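Local coordinates for protein CDP-4-keto-6-deoxy-D-glucose-3-dehydrase (PDB 3BB8) that probably uses pyridoxal 5'-phosphate to remove the 3-hydroxyl group of CDP-4-keto-6-deoxy-D-glucose during the synthesis of lipopolysaccharide sugars, at residues 42-45 against 46-50; 385-388 against 389-392. The protein carries 1 engineered substitution. All coordinates share one frame; numbering follows the deposited sequence.

Contact 1: residues 42-45 against 46-50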
loop_
_atom_site.group_PDB
_atom_site.type_symbol
_atom_site.label_atom_id
_atom_site.label_comp_id
_atom_site.label_asym_id
_atom_site.label_seq_id
_atom_site.Cartn_x
_atom_site.Cartn_y
_atom_site.Cartn_z
ATOM N N GLY A 42 -8.897 22.470 4.137
ATOM C CA GLY A 42 -9.929 23.443 3.852
ATOM C C GLY A 42 -10.467 23.386 2.437
ATOM O O GLY A 42 -10.398 22.353 1.762
ATOM N N THR A 43 -11.005 24.519 1.993
ATOM C CA THR A 43 -11.594 24.662 0.669
ATOM C C THR A 43 -10.762 24.057 -0.453
ATOM O O THR A 43 -11.256 23.236 -1.220
ATOM C CB THR A 43 -11.841 26.147 0.358
ATOM O OG1 THR A 43 -12.682 26.706 1.376
ATOM C CG2 THR A 43 -12.514 26.305 -0.991
ATOM N N LYS A 44 -9.500 24.457 -0.545
ATOM C CA LYS A 44 -8.626 23.955 -1.593
ATOM C C LYS A 44 -8.559 22.423 -1.629
ATOM O O LYS A 44 -8.721 21.818 -2.693
ATOM C CB LYS A 44 -7.225 24.532 -1.417
ATOM C CG LYS A 44 -6.347 24.405 -2.647
ATOM C CD LYS A 44 -6.868 25.265 -3.795
ATOM C CE LYS A 44 -5.898 25.276 -4.974
ATOM N NZ LYS A 44 -6.262 26.312 -5.986
ATOM N N GLU A 45 -8.332 21.797 -0.475
ATOM C CA GLU A 45 -8.244 20.345 -0.417
ATOM C C GLU A 45 -9.504 19.690 -0.951
ATOM O O GLU A 45 -9.430 18.833 -1.831
ATOM C CB GLU A 45 -8.000 19.846 1.015
ATOM C CG GLU A 45 -6.610 20.137 1.590
ATOM C CD GLU A 45 -6.416 21.598 1.937
ATOM O OE1 GLU A 45 -7.415 22.249 2.299
ATOM O OE2 GLU A 45 -5.276 22.098 1.862
ATOM N N LEU A 46 -10.659 20.087 -0.429
ATOM C CA LEU A 46 -11.910 19.489 -0.879
ATOM C C LEU A 46 -12.184 19.754 -2.349
ATOM O O LEU A 46 -12.744 18.905 -3.043
ATOM C CB LEU A 46 -13.097 19.986 -0.050
ATOM C CG LEU A 46 -13.247 19.379 1.350
ATOM C CD1 LEU A 46 -12.238 20.021 2.287
ATOM C CD2 LEU A 46 -14.666 19.599 1.862
ATOM N N GLN A 47 -11.786 20.927 -2.827
ATOM C CA GLN A 47 -12.018 21.268 -4.221
ATOM C C GLN A 47 -11.245 20.336 -5.151
ATOM O O GLN A 47 -11.839 19.686 -6.024
ATOM C CB GLN A 47 -11.638 22.722 -4.485
ATOM C CG GLN A 47 -12.581 23.719 -3.817
ATOM C CD GLN A 47 -12.321 25.153 -4.238
ATOM O OE1 GLN A 47 -11.198 25.649 -4.139
ATOM N NE2 GLN A 47 -13.367 25.831 -4.708
ATOM N N LEU A 48 -9.929 20.260 -4.959
ATOM C CA LEU A 48 -9.106 19.397 -5.791
ATOM C C LEU A 48 -9.578 17.943 -5.746
ATOM O O LEU A 48 -9.685 17.297 -6.787
ATOM C CB LEU A 48 -7.632 19.490 -5.385
ATOM C CG LEU A 48 -7.006 20.881 -5.503
ATOM C CD1 LEU A 48 -5.488 20.759 -5.566
ATOM C CD2 LEU A 48 -7.514 21.576 -6.761
ATOM N N MET A 49 -9.875 17.422 -4.560
ATOM C CA MET A 49 -10.335 16.041 -4.486
ATOM C C MET A 49 -11.573 15.854 -5.355
ATOM O O MET A 49 -11.793 14.781 -5.920
ATOM C CB MET A 49 -10.637 15.636 -3.043
ATOM C CG MET A 49 -9.393 15.490 -2.195
ATOM S SD MET A 49 -9.742 14.632 -0.665
ATOM C CE MET A 49 -10.539 15.958 0.274
ATOM N N VAL A 50 -12.382 16.902 -5.460
ATOM C CA VAL A 50 -13.577 16.836 -6.287
ATOM C C VAL A 50 -13.149 16.835 -7.748
ATOM O O VAL A 50 -13.701 16.092 -8.561
ATOM C CB VAL A 50 -14.528 18.022 -6.005
ATOM C CG1 VAL A 50 -15.558 18.155 -7.118
ATOM C CG2 VAL A 50 -15.253 17.784 -4.685
#
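Glu45 and Leu46 converge on Gly42 at the start of helix 43-55, where Gly42 takes the N-cap position. The amide of Leu46 donates to Gly42 O at 3.2 Å in a nearly straight hydrogen bond (172°). Leu46 also brings a methyl to the same oxygen: CG lies beside its own backbone N (chi1 -76°), and CD1 is modelled 3.0 Å from Gly42 O, closer than a methyl normally comes, so the exact distance is doubtful. Glu45 bends back at chi2 (73°), bringing its carboxylate to the amide of Gly42. This is the N3-to-N-cap leg of a capping box; Gly42, without a side chain, cannot supply the other. The modelled separation of Glu45 OE1 and Gly42 N is likewise too short to trust. One turn on, Glu45 O accepts from Met49 N, and the bent thioether chain of Met49 places CE 3.7 Å from Glu45 O. Lys44 does likewise for Leu48, whose N sits 3.0 Å from Lys44 O and whose CG leans on that oxygen at 3.4 Å. Thr43 and Gln47 run alongside each other, with Thr43 CG2 against the amide carbon CD of Gln47 at 3.5 Å; Gln47 NE2 bonds to Ala11 O. Helix 293-323 touches Lys44 and Glu45, with Arg305 in a salt bridge to Glu45. Helix 6-15 packs against Thr43, Gln47 and Val50, and Leu46 and Met49 meet Ser53 of the second subunit.

Contact 2: residues 385-388 against 389-392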
loop_
_atom_site.group_PDB
_atom_site.type_symbol
_atom_site.label_atom_id
_atom_site.label_comp_id
_atom_site.label_asym_id
_atom_site.label_seq_id
_atom_site.Cartn_x
_atom_site.Cartn_y
_atom_site.Cartn_z
ATOM N N PRO A 385 6.240 -6.902 22.100
ATOM C CA PRO A 385 5.931 -8.316 21.917
ATOM C C PRO A 385 6.318 -8.933 20.582
ATOM O O PRO A 385 6.751 -10.082 20.562
ATOM C CB PRO A 385 4.423 -8.399 22.190
ATOM C CG PRO A 385 3.944 -7.010 22.148
ATOM C CD PRO A 385 5.090 -6.187 22.666
ATOM N N TYR A 386 6.195 -8.201 19.467
ATOM C CA TYR A 386 6.549 -8.819 18.179
ATOM C C TYR A 386 8.038 -8.983 18.005
ATOM O O TYR A 386 8.478 -9.633 17.067
ATOM C CB TYR A 386 5.970 -8.048 16.970
ATOM C CG TYR A 386 6.765 -6.837 16.488
ATOM C CD1 TYR A 386 6.616 -5.582 17.100
ATOM C CD2 TYR A 386 7.621 -6.936 15.389
ATOM C CE1 TYR A 386 7.295 -4.449 16.620
ATOM C CE2 TYR A 386 8.308 -5.810 14.895
ATOM C CZ TYR A 386 8.136 -4.569 15.514
ATOM O OH TYR A 386 8.777 -3.452 15.011
ATOM N N PHE A 387 8.826 -8.403 18.905
ATOM C CA PHE A 387 10.280 -8.547 18.800
ATOM C C PHE A 387 10.798 -9.757 19.583
ATOM O O PHE A 387 12.003 -9.984 19.654
ATOM C CB PHE A 387 10.990 -7.291 19.309
ATOM C CG PHE A 387 11.665 -6.499 18.230
ATOM C CD1 PHE A 387 10.927 -5.648 17.403
ATOM C CD2 PHE A 387 13.040 -6.608 18.031
ATOM C CE1 PHE A 387 11.558 -4.909 16.387
ATOM C CE2 PHE A 387 13.685 -5.881 17.026
ATOM C CZ PHE A 387 12.939 -5.023 16.200
ATOM N N HIS A 388 9.881 -10.531 20.155
ATOM C CA HIS A 388 10.247 -11.693 20.956
ATOM C C HIS A 388 11.248 -12.642 20.316
ATOM O O HIS A 388 12.178 -13.089 20.980
ATOM C CB HIS A 388 8.990 -12.474 21.350
ATOM C CG HIS A 388 9.249 -13.596 22.309
ATOM N ND1 HIS A 388 9.887 -14.762 21.943
ATOM C CD2 HIS A 388 8.954 -13.730 23.626
ATOM C CE1 HIS A 388 9.971 -15.567 22.988
ATOM N NE2 HIS A 388 9.413 -14.963 24.022
ATOM N N ASP A 389 11.072 -12.944 19.031
ATOM C CA ASP A 389 11.971 -13.868 18.346
ATOM C C ASP A 389 12.790 -13.287 17.201
ATOM O O ASP A 389 13.530 -14.009 16.543
ATOM C CB ASP A 389 11.174 -15.068 17.833
ATOM C CG ASP A 389 10.729 -15.986 18.953
ATOM O OD1 ASP A 389 9.546 -16.396 18.953
ATOM O OD2 ASP A 389 11.567 -16.299 19.830
ATOM N N VAL A 390 12.661 -11.989 16.957
ATOM C CA VAL A 390 13.413 -11.342 15.889
ATOM C C VAL A 390 14.922 -11.408 16.137
ATOM O O VAL A 390 15.380 -11.318 17.270
ATOM C CB VAL A 390 13.000 -9.857 15.748
ATOM C CG1 VAL A 390 13.918 -9.144 14.764
ATOM C CG2 VAL A 390 11.556 -9.767 15.291
ATOM N N LYS A 391 15.696 -11.577 15.072
ATOM C CA LYS A 391 17.137 -11.621 15.224
ATOM C C LYS A 391 17.689 -10.208 15.122
ATOM O O LYS A 391 17.517 -9.538 14.103
ATOM C CB LYS A 391 17.789 -12.501 14.149
ATOM C CG LYS A 391 19.314 -12.417 14.180
ATOM C CD LYS A 391 20.016 -13.533 13.403
ATOM C CE LYS A 391 21.536 -13.445 13.609
ATOM N NZ LYS A 391 22.301 -14.552 12.962
ATOM N N TYR A 392 18.352 -9.759 16.181
ATOM C CA TYR A 392 18.930 -8.423 16.196
ATOM C C TYR A 392 20.146 -8.337 17.105
ATOM O O TYR A 392 20.447 -9.265 17.847
ATOM C CB TYR A 392 17.897 -7.400 16.670
ATOM C CG TYR A 392 17.431 -7.609 18.092
ATOM C CD1 TYR A 392 16.313 -8.394 18.374
ATOM C CD2 TYR A 392 18.093 -7.000 19.158
ATOM C CE1 TYR A 392 15.861 -8.562 19.684
ATOM C CE2 TYR A 392 17.652 -7.163 20.469
ATOM C CZ TYR A 392 16.538 -7.941 20.724
ATOM O OH TYR A 392 16.098 -8.094 22.019
#
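Between Phe387 and Val390 the backbone folds into a type I beta-turn with His388 and Asp389 at its corners, closed by a weak hydrogen bond from Val390 N to Phe387 O (3.4 Å). From the far end of the turn, Val390 reaches the Phe387 ring with both methyls: CG2 lies over one face, and CG1 comes within 4.0 Å of Phe387 CE2. The same ring turns an edge toward the face of Tyr392 in an offset edge-to-face pair, centroids 5.5 Å apart and planes at 63°. Its closest approach is Phe387 CD2 to Tyr392 CD1, 3.7 Å. Tyr392 gets there with CG between its backbone N and carbonyl carbon (chi1 64°). A short 3-10 segment leads into the turn, and both belong to the link from helix 359-368 to strand 393-394, which joins the large mixed sheet of this aspartate aminotransferase fold beside strand 133-140. Helix 121-129 covers the apolar group, with Ile128 touching both Phe387 and Val390. At the corners, His388 and Asp389 point the same way. The carboxylate lies at the edge of the imidazole, twisted by 78° from its plane, and His388 ND1 makes a weak hydrogen bond to Asp389 OD2 at 3.1 Å. Tyr386 accepts Phe387 CD1 over one ring face, 3.5 Å above the plane, and its OH bonds to Asn125 OD1. His388 also packs on Leu269 of the second subunit.

Contacts 1 and 2 occupy opposite sides of the chain's centre, about 43 Å apart between centres and about 30 Å between nearest atoms, and they do not touch. Both meet the second subunit: residues 42-50 through a helix that brings Val50 against Val50 of the partner, residues 385-392 through a turn region that packs on Tyr282 and Ser283 of the second subunit. Their relation to the cofactor differs. Contact 1 lies away from the annotated sites, whereas in contact 2 the Tyr386 side chain is about 11 Å from a bound pyridoxal 5'-phosphate and about 8 Å from the side chain of Phe120, which binds that cofactor. Neither contact supplies a residue to the cofactor pocket, which holds the engineered Lys220.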